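Local atomic coordinates of HAT1-interacting factor 1 (Saccharomyces cerevisiae, PDB entry 4NQ0), a protein that chaperones histones H3 and H4 as a component of the nuclear histone acetyltransferase B complex, taking part in chromatin assembly and telomere silencing. Residues 63-67 against 194-198; 179-183 against 257-261; 210-214 against 238-242. All coordinates share one frame; numbering follows the deposited sequence.

Interaction 1: residues 63-67 against 194-198; sequences LFTIF and FHIYF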
loop_
_atom_site.group_PDB
_atom_site.type_symbol
_atom_site.label_atom_id
_atom_site.label_comp_id
_atom_site.label_asym_id
_atom_site.label_seq_id
_atom_site.Cartn_x
_atom_site.Cartn_y
_atom_site.Cartn_z
ATOM N N LEU A 63 -3.876 1.130 14.027
ATOM C CA LEU A 63 -2.747 1.527 14.862
ATOM C C LEU A 63 -1.434 1.343 14.110
ATOM O O LEU A 63 -0.533 2.170 14.213
ATOM C CB LEU A 63 -2.710 0.743 16.176
ATOM C CG LEU A 63 -3.816 1.095 17.183
ATOM C CD1 LEU A 63 -3.919 0.035 18.246
ATOM C CD2 LEU A 63 -3.587 2.460 17.811
ATOM N N PHE A 64 -1.342 0.264 13.342
ATOM C CA PHE A 64 -0.147 -0.018 12.555
ATOM C C PHE A 64 -0.060 0.872 11.320
ATOM O O PHE A 64 1.003 1.429 11.015
ATOM C CB PHE A 64 -0.114 -1.510 12.194
ATOM C CG PHE A 64 0.168 -2.404 13.373
ATOM C CD1 PHE A 64 1.468 -2.794 13.665
ATOM C CD2 PHE A 64 -0.862 -2.839 14.203
ATOM C CE1 PHE A 64 1.741 -3.617 14.759
ATOM C CE2 PHE A 64 -0.593 -3.651 15.297
ATOM C CZ PHE A 64 0.700 -4.043 15.572
ATOM N N THR A 65 -1.186 1.063 10.638
ATOM C CA THR A 65 -1.177 1.851 9.391
ATOM C C THR A 65 -0.955 3.343 9.631
ATOM O O THR A 65 -0.168 3.983 8.920
ATOM C CB THR A 65 -2.444 1.618 8.553
ATOM O OG1 THR A 65 -3.594 2.109 9.254
ATOM C CG2 THR A 65 -2.612 0.128 8.272
ATOM N N ILE A 66 -1.608 3.891 10.650
ATOM C CA ILE A 66 -1.354 5.274 11.064
ATOM C C ILE A 66 0.094 5.445 11.529
ATOM O O ILE A 66 0.774 6.393 11.121
ATOM C CB ILE A 66 -2.339 5.725 12.170
ATOM C CG1 ILE A 66 -3.770 5.754 11.615
ATOM C CG2 ILE A 66 -1.963 7.104 12.700
ATOM C CD1 ILE A 66 -4.825 5.753 12.670
ATOM N N PHE A 67 0.572 4.511 12.357
ATOM C CA PHE A 67 1.953 4.533 12.854
ATOM C C PHE A 67 2.918 4.555 11.659
ATOM O O PHE A 67 3.859 5.354 11.617
ATOM C CB PHE A 67 2.194 3.296 13.741
ATOM C CG PHE A 67 3.412 3.362 14.667
ATOM C CD1 PHE A 67 4.409 4.332 14.551
ATOM C CD2 PHE A 67 3.570 2.380 15.636
ATOM C CE1 PHE A 67 5.511 4.319 15.406
ATOM C CE2 PHE A 67 4.664 2.365 16.491
ATOM C CZ PHE A 67 5.631 3.336 16.377
ATOM N N PHE A 194 7.536 -1.310 20.872
ATOM C CA PHE A 194 7.199 -0.495 19.688
ATOM C C PHE A 194 7.985 0.806 19.547
ATOM O O PHE A 194 7.914 1.444 18.503
ATOM C CB PHE A 194 5.698 -0.196 19.633
ATOM C CG PHE A 194 4.862 -1.396 19.300
ATOM C CD1 PHE A 194 4.544 -1.690 17.984
ATOM C CD2 PHE A 194 4.420 -2.247 20.299
ATOM C CE1 PHE A 194 3.789 -2.790 17.671
ATOM C CE2 PHE A 194 3.646 -3.362 19.990
ATOM C CZ PHE A 194 3.335 -3.629 18.672
ATOM N N HIS A 195 8.727 1.192 20.585
ATOM C CA HIS A 195 9.644 2.319 20.496
ATOM C C HIS A 195 10.749 2.071 19.458
ATOM O O HIS A 195 11.389 3.008 19.000
ATOM C CB HIS A 195 10.276 2.625 21.869
ATOM C CG HIS A 195 11.450 1.750 22.213
ATOM N ND1 HIS A 195 11.335 0.596 22.963
ATOM C CD2 HIS A 195 12.764 1.865 21.900
ATOM C CE1 HIS A 195 12.530 0.040 23.099
ATOM N NE2 HIS A 195 13.414 0.786 22.458
ATOM N N ILE A 196 10.979 0.803 19.115
ATOM C CA ILE A 196 11.987 0.415 18.116
ATOM C C ILE A 196 11.756 1.084 16.757
ATOM O O ILE A 196 12.710 1.322 16.016
ATOM C CB ILE A 196 12.033 -1.137 17.933
ATOM C CG1 ILE A 196 13.290 -1.562 17.163
ATOM C CG2 ILE A 196 10.786 -1.644 17.223
ATOM N N TYR A 197 10.502 1.418 16.450
ATOM C CA TYR A 197 10.147 2.001 15.148
ATOM C C TYR A 197 10.453 3.497 15.018
ATOM O O TYR A 197 10.251 4.085 13.950
ATOM C CB TYR A 197 8.680 1.705 14.818
ATOM C CG TYR A 197 8.389 0.216 14.720
ATOM C CD1 TYR A 197 9.020 -0.568 13.765
ATOM C CD2 TYR A 197 7.494 -0.401 15.576
ATOM C CE1 TYR A 197 8.785 -1.930 13.677
ATOM C CE2 TYR A 197 7.239 -1.762 15.491
ATOM C CZ TYR A 197 7.879 -2.519 14.536
ATOM O OH TYR A 197 7.646 -3.865 14.433
ATOM N N PHE A 198 10.960 4.108 16.087
ATOM C CA PHE A 198 11.529 5.459 15.999
ATOM C C PHE A 198 13.043 5.421 15.760
ATOM O O PHE A 198 13.662 6.458 15.534
ATOM C CB PHE A 198 11.210 6.260 17.265
ATOM C CG PHE A 198 9.745 6.562 17.434
ATOM C CD1 PHE A 198 9.118 7.495 16.622
ATOM C CD2 PHE A 198 8.989 5.912 18.393
ATOM C CE1 PHE A 198 7.763 7.777 16.779
ATOM C CE2 PHE A 198 7.634 6.187 18.544
ATOM C CZ PHE A 198 7.026 7.115 17.747
#
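F67 drives its ring into the 3-10 turn of residues 194-198 and meets three aromatic residues there. With CG anti to its backbone N (chi1 -162°), the ring is carried across to the turn. Y197 presents its edge to the face of F67 in an offset edge-to-face pair, the centroids 5.8 Å apart and the planes at 87°. F198 lies oblique to the same ring, F198 CZ 3.9 Å from F67 CE1, and the three rings form an aromatic cluster. One helical turn back, F64 meets F194 through their CE1 atoms at 3.7 Å; F64 CE1 arrives at the edge of the F194 ring, the two planes inclined at 67°.

Apart from ring pairs, F67 CZ packs 3.8 Å from Y197 CB. The backbone oxygen F194 O sits at the edge of the F67 ring near its plane, with F194 O to F67 CZ 3.6 Å. No hydrogen bond joins the two segments; the hydroxyl of Y197 is held instead by D208, Q212 and R190.

The contact thus packs the loop before helix 202-218, within predicted TPR 1, against helix 61-77, while helix 38-51 touches F67, F194 and F198, and helix 202-218 backs F64.

Interaction 2: residues 179-183 against 257-261; sequences HDDEI and HHYLK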
loop_
_atom_site.group_PDB
_atom_site.type_symbol
_atom_site.label_atom_id
_atom_site.label_comp_id
_atom_site.label_asym_id
_atom_site.label_seq_id
_atom_site.Cartn_x
_atom_site.Cartn_y
_atom_site.Cartn_z
ATOM N N HIS A 179 -5.233 -16.942 -2.161
ATOM C CA HIS A 179 -4.058 -16.969 -1.274
ATOM C C HIS A 179 -2.995 -15.930 -1.615
ATOM O O HIS A 179 -2.821 -15.549 -2.780
ATOM C CB HIS A 179 -3.416 -18.355 -1.224
ATOM C CG HIS A 179 -2.473 -18.524 -0.072
ATOM N ND1 HIS A 179 -2.903 -18.560 1.238
ATOM C CD2 HIS A 179 -1.123 -18.626 -0.029
ATOM C CE1 HIS A 179 -1.858 -18.694 2.037
ATOM N NE2 HIS A 179 -0.767 -18.740 1.293
ATOM N N ASP A 180 -2.297 -15.494 -0.565
ATOM C CA ASP A 180 -1.311 -14.429 -0.620
ATOM C C ASP A 180 -0.191 -14.778 0.371
ATOM O O ASP A 180 -0.371 -14.661 1.589
ATOM C CB ASP A 180 -1.988 -13.099 -0.253
ATOM C CG ASP A 180 -1.044 -11.906 -0.318
ATOM O OD1 ASP A 180 0.185 -12.097 -0.388
ATOM O OD2 ASP A 180 -1.534 -10.761 -0.294
ATOM N N ASP A 181 0.962 -15.189 -0.159
ATOM C CA ASP A 181 2.075 -15.696 0.669
ATOM C C ASP A 181 2.743 -14.619 1.525
ATOM O O ASP A 181 3.467 -14.931 2.474
ATOM C CB ASP A 181 3.136 -16.400 -0.205
ATOM C CG ASP A 181 3.081 -17.933 -0.102
ATOM O OD1 ASP A 181 1.993 -18.503 0.171
ATOM O OD2 ASP A 181 4.145 -18.572 -0.294
ATOM N N GLU A 182 2.493 -13.358 1.199
ATOM C CA GLU A 182 3.097 -12.237 1.905
ATOM C C GLU A 182 2.345 -11.878 3.192
ATOM O O GLU A 182 2.839 -11.105 4.017
ATOM C CB GLU A 182 3.163 -11.045 0.952
ATOM C CG GLU A 182 3.819 -9.792 1.499
ATOM C CD GLU A 182 4.128 -8.782 0.400
ATOM O OE1 GLU A 182 3.788 -9.042 -0.776
ATOM O OE2 GLU A 182 4.706 -7.723 0.718
ATOM N N ILE A 183 1.151 -12.428 3.382
ATOM C CA ILE A 183 0.430 -12.186 4.620
ATOM C C ILE A 183 0.929 -13.162 5.685
ATOM O O ILE A 183 0.706 -14.364 5.582
ATOM C CB ILE A 183 -1.084 -12.320 4.432
ATOM C CG1 ILE A 183 -1.567 -11.260 3.432
ATOM C CG2 ILE A 183 -1.795 -12.168 5.765
ATOM C CD1 ILE A 183 -3.055 -11.258 3.217
ATOM N N HIS A 257 6.148 -4.221 -7.586
ATOM C CA HIS A 257 5.546 -5.479 -7.185
ATOM C C HIS A 257 4.358 -5.258 -6.241
ATOM O O HIS A 257 3.321 -5.916 -6.368
ATOM C CB HIS A 257 6.589 -6.389 -6.541
ATOM C CG HIS A 257 6.001 -7.523 -5.772
ATOM N ND1 HIS A 257 5.439 -8.626 -6.382
ATOM C CD2 HIS A 257 5.867 -7.721 -4.438
ATOM C CE1 HIS A 257 4.996 -9.459 -5.456
ATOM N NE2 HIS A 257 5.244 -8.933 -4.268
ATOM N N HIS A 258 4.495 -4.319 -5.309
ATOM C CA HIS A 258 3.398 -4.022 -4.378
ATOM C C HIS A 258 2.235 -3.282 -5.016
ATOM O O HIS A 258 1.075 -3.579 -4.717
ATOM C CB HIS A 258 3.916 -3.321 -3.130
ATOM C CG HIS A 258 4.601 -4.256 -2.189
ATOM N ND1 HIS A 258 5.837 -3.996 -1.637
ATOM C CD2 HIS A 258 4.241 -5.486 -1.748
ATOM C CE1 HIS A 258 6.192 -5.015 -0.870
ATOM N NE2 HIS A 258 5.244 -5.935 -0.926
ATOM N N TYR A 259 2.527 -2.335 -5.897
ATOM C CA TYR A 259 1.463 -1.679 -6.685
ATOM C C TYR A 259 0.643 -2.694 -7.503
ATOM O O TYR A 259 -0.590 -2.602 -7.600
ATOM C CB TYR A 259 2.049 -0.636 -7.625
ATOM C CG TYR A 259 2.634 0.607 -6.976
ATOM C CD1 TYR A 259 2.069 1.179 -5.837
ATOM C CD2 TYR A 259 3.728 1.243 -7.544
ATOM C CE1 TYR A 259 2.610 2.331 -5.255
ATOM C CE2 TYR A 259 4.264 2.394 -6.990
ATOM C CZ TYR A 259 3.701 2.940 -5.849
ATOM O OH TYR A 259 4.233 4.084 -5.306
ATOM N N LEU A 260 1.335 -3.664 -8.097
ATOM C CA LEU A 260 0.669 -4.752 -8.806
ATOM C C LEU A 260 -0.161 -5.647 -7.898
ATOM O O LEU A 260 -1.189 -6.166 -8.335
ATOM C CB LEU A 260 1.679 -5.621 -9.549
ATOM C CG LEU A 260 2.347 -4.980 -10.777
ATOM C CD1 LEU A 260 3.514 -5.844 -11.191
ATOM C CD2 LEU A 260 1.375 -4.796 -11.927
ATOM N N LYS A 261 0.305 -5.872 -6.673
ATOM C CA LYS A 261 -0.475 -6.624 -5.688
ATOM C C LYS A 261 -1.728 -5.846 -5.300
ATOM O O LYS A 261 -2.801 -6.427 -5.181
ATOM C CB LYS A 261 0.349 -6.924 -4.423
ATOM C CG LYS A 261 1.453 -7.948 -4.623
ATOM C CD LYS A 261 1.065 -9.368 -4.213
ATOM C CE LYS A 261 0.890 -9.487 -2.708
ATOM N NZ LYS A 261 1.613 -10.630 -2.087
#
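D180 OD1 is gripped from opposite faces of its carboxylate plane, by K261 NZ across the contact at 2.7 Å and by the backbone N of E182 at 3.1 Å. The lysine approaches from above that plane, 37° out of it, in a salt bridge. The hydrogen bond from the E182 amide closes an Asx turn, which shares its residues with a type I beta turn from D180 to I183 and carries the E182 side chain round to the same lysine. There E182 OE1 accepts a second bond from K261 NZ, 3.0 Å long, on its anti side. One ammonium group therefore ties two carboxylates together, and the K261 chain bends at chi2, chi3 and chi4 to reach them.

In the fold, this salt-bridge network joins the loop before helix 202-218, within the region important for histone binding, to helix 252-266 of predicted TPR 2.

E182 runs extended beyond CG, which is anti to its backbone N (chi1 -178°) and carries its carboxylate across to H258. Its OE2 takes a hydrogen bond from H258 NE2 at the imidazole edge, the carboxylate turned 45° from the ring plane; the modelled length of 2.5 Å is doubtfully short. E246 holds H258 ND1, and E163 brings a like charge close to E182 OE2. D180 OD2 is bonded in turn by the hydroxyl of Y265.

Interaction 3: residues 210-214 against 238-242; sequences LAQAL and VYILM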
loop_
_atom_site.group_PDB
_atom_site.type_symbol
_atom_site.label_atom_id
_atom_site.label_comp_id
_atom_site.label_asym_id
_atom_site.label_seq_id
_atom_site.Cartn_x
_atom_site.Cartn_y
_atom_site.Cartn_z
ATOM N N LEU A 210 3.517 -1.956 8.368
ATOM C CA LEU A 210 2.513 -2.315 7.363
ATOM C C LEU A 210 2.420 -3.832 7.152
ATOM O O LEU A 210 1.311 -4.356 6.948
ATOM C CB LEU A 210 2.768 -1.583 6.047
ATOM C CG LEU A 210 2.525 -0.081 6.088
ATOM C CD1 LEU A 210 3.149 0.623 4.881
ATOM C CD2 LEU A 210 1.021 0.217 6.174
ATOM N N ALA A 211 3.554 -4.548 7.231
ATOM C CA ALA A 211 3.518 -6.016 7.144
ATOM C C ALA A 211 2.568 -6.556 8.203
ATOM O O ALA A 211 1.787 -7.472 7.951
ATOM C CB ALA A 211 4.927 -6.645 7.301
ATOM N N GLN A 212 2.611 -5.952 9.384
ATOM C CA GLN A 212 1.710 -6.334 10.461
ATOM C C GLN A 212 0.266 -5.879 10.235
ATOM O O GLN A 212 -0.663 -6.566 10.644
ATOM C CB GLN A 212 2.253 -5.828 11.798
ATOM C CG GLN A 212 3.604 -6.474 12.158
ATOM C CD GLN A 212 4.259 -5.826 13.344
ATOM O OE1 GLN A 212 3.934 -6.147 14.483
ATOM N NE2 GLN A 212 5.204 -4.914 13.090
ATOM N N ALA A 213 0.062 -4.730 9.600
ATOM C CA ALA A 213 -1.299 -4.353 9.173
ATOM C C ALA A 213 -1.907 -5.421 8.255
ATOM O O ALA A 213 -3.075 -5.811 8.429
ATOM C CB ALA A 213 -1.308 -3.000 8.491
ATOM N N LEU A 214 -1.106 -5.893 7.301
ATOM C CA LEU A 214 -1.528 -6.927 6.360
ATOM C C LEU A 214 -1.898 -8.185 7.103
ATOM O O LEU A 214 -2.920 -8.797 6.839
ATOM C CB LEU A 214 -0.403 -7.293 5.388
ATOM C CG LEU A 214 -0.130 -6.408 4.185
ATOM C CD1 LEU A 214 1.113 -6.936 3.475
ATOM C CD2 LEU A 214 -1.330 -6.370 3.234
ATOM N N VAL A 238 -3.090 -0.851 1.727
ATOM C CA VAL A 238 -1.822 -1.074 2.413
ATOM C C VAL A 238 -0.699 -1.313 1.411
ATOM O O VAL A 238 0.423 -0.799 1.591
ATOM C CB VAL A 238 -1.899 -2.233 3.412
ATOM C CG1 VAL A 238 -0.488 -2.608 3.928
ATOM C CG2 VAL A 238 -2.836 -1.856 4.564
ATOM N N TYR A 239 -0.991 -2.076 0.359
ATOM C CA TYR A 239 0.023 -2.374 -0.655
ATOM C C TYR A 239 0.436 -1.108 -1.397
ATOM O O TYR A 239 1.619 -0.931 -1.689
ATOM C CB TYR A 239 -0.437 -3.474 -1.630
ATOM C CG TYR A 239 -0.227 -4.885 -1.118
ATOM C CD1 TYR A 239 1.022 -5.307 -0.674
ATOM C CD2 TYR A 239 -1.268 -5.806 -1.100
ATOM C CE1 TYR A 239 1.228 -6.599 -0.212
ATOM C CE2 TYR A 239 -1.076 -7.095 -0.638
ATOM C CZ TYR A 239 0.166 -7.483 -0.192
ATOM O OH TYR A 239 0.337 -8.750 0.256
ATOM N N ILE A 240 -0.517 -0.224 -1.691
ATOM C CA ILE A 240 -0.193 1.075 -2.290
ATOM C C ILE A 240 0.748 1.868 -1.379
ATOM O O ILE A 240 1.746 2.426 -1.841
ATOM C CB ILE A 240 -1.452 1.942 -2.599
ATOM C CG1 ILE A 240 -2.346 1.296 -3.675
ATOM C CG2 ILE A 240 -1.039 3.348 -3.045
ATOM C CD1 ILE A 240 -1.695 1.135 -5.060
ATOM N N LEU A 241 0.443 1.920 -0.090
ATOM C CA LEU A 241 1.302 2.633 0.864
ATOM C C LEU A 241 2.695 2.008 0.919
ATOM O O LEU A 241 3.686 2.717 0.907
ATOM C CB LEU A 241 0.702 2.620 2.277
ATOM C CG LEU A 241 0.584 3.935 3.048
ATOM C CD1 LEU A 241 0.136 3.619 4.498
ATOM C CD2 LEU A 241 1.864 4.787 3.050
ATOM N N MET A 242 2.762 0.683 1.001
ATOM C CA MET A 242 4.043 -0.016 0.944
ATOM C C MET A 242 4.813 0.388 -0.310
ATOM O O MET A 242 5.987 0.717 -0.240
ATOM C CB MET A 242 3.843 -1.523 0.952
ATOM C CG MET A 242 3.477 -2.086 2.299
ATOM S SD MET A 242 3.324 -3.859 2.147
ATOM C CE MET A 242 3.223 -4.328 3.864
#
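L210 meets M242, V238 and L241 where helix 202-218 of predicted TPR 1 packs against helix 229-248, which opens predicted TPR 2. The two helices are neighbours in a tetratricopeptide-repeat array of antiparallel helices; over these segments their axes approach to 10.2 Å and their directions differ by 165°.

L210 uses different atoms for different partners. CD2 reaches both V238 CG1 and L241 CD1, each at 3.9 Å, while CB and CD1 lie along the M242 side chain, the two residues sliding past each other in opposite directions. A211 points its CB away from the partner helix, yet its backbone N lies 3.4 Å from M242 CE, which has threaded in beside the peptide linking L210 to A211. The methionine gets there because its chain is extended beyond CG, with chi2 at -178°. A213 turns its methyl toward V238 CG2, a looser approach of 4.4 Å.

L214, at the end of the segment, joins three partners. Its CG packs 3.8 Å from V238 CG1. CD2 stands over one face of the Y239 ring in a CH-pi contact, 4.1 Å from the centroid and 20° off the normal, offset toward the rim. The Y239 hydroxyl is bonded to D180, and H258 meets the same ring at a small interplanar angle. With an alanine in place of L214, V238 CG1, the Y239 face and the end of M242 would probably all lose their packing partner. That methionine end meets L214 tip to tip, with L214 CD1 only 3.4 Å from M242 CE, tighter than usual for two methyl carbons.

Interaction 3 lies between the other two, its centre 12 Å from that of interaction 1 and 10 Å from that of interaction 2, and it touches both. Toward interaction 1, Y197 OH and Q212 NE2 are 3.0 Å apart in a probable hydrogen bond, and T65 CG2 packs 3.4 Å from A213 CB. Toward interaction 2, Y239 OH probably bonds to D180 OD2 at 2.8 Å, so the tyrosine whose face L214 CD2 meets also belongs to the polar network. Interactions 1 and 2 do not touch, their nearest atoms being about 12 Å apart, but each includes a piece of the region important for histone interaction, residues 80-199, held against a different helix.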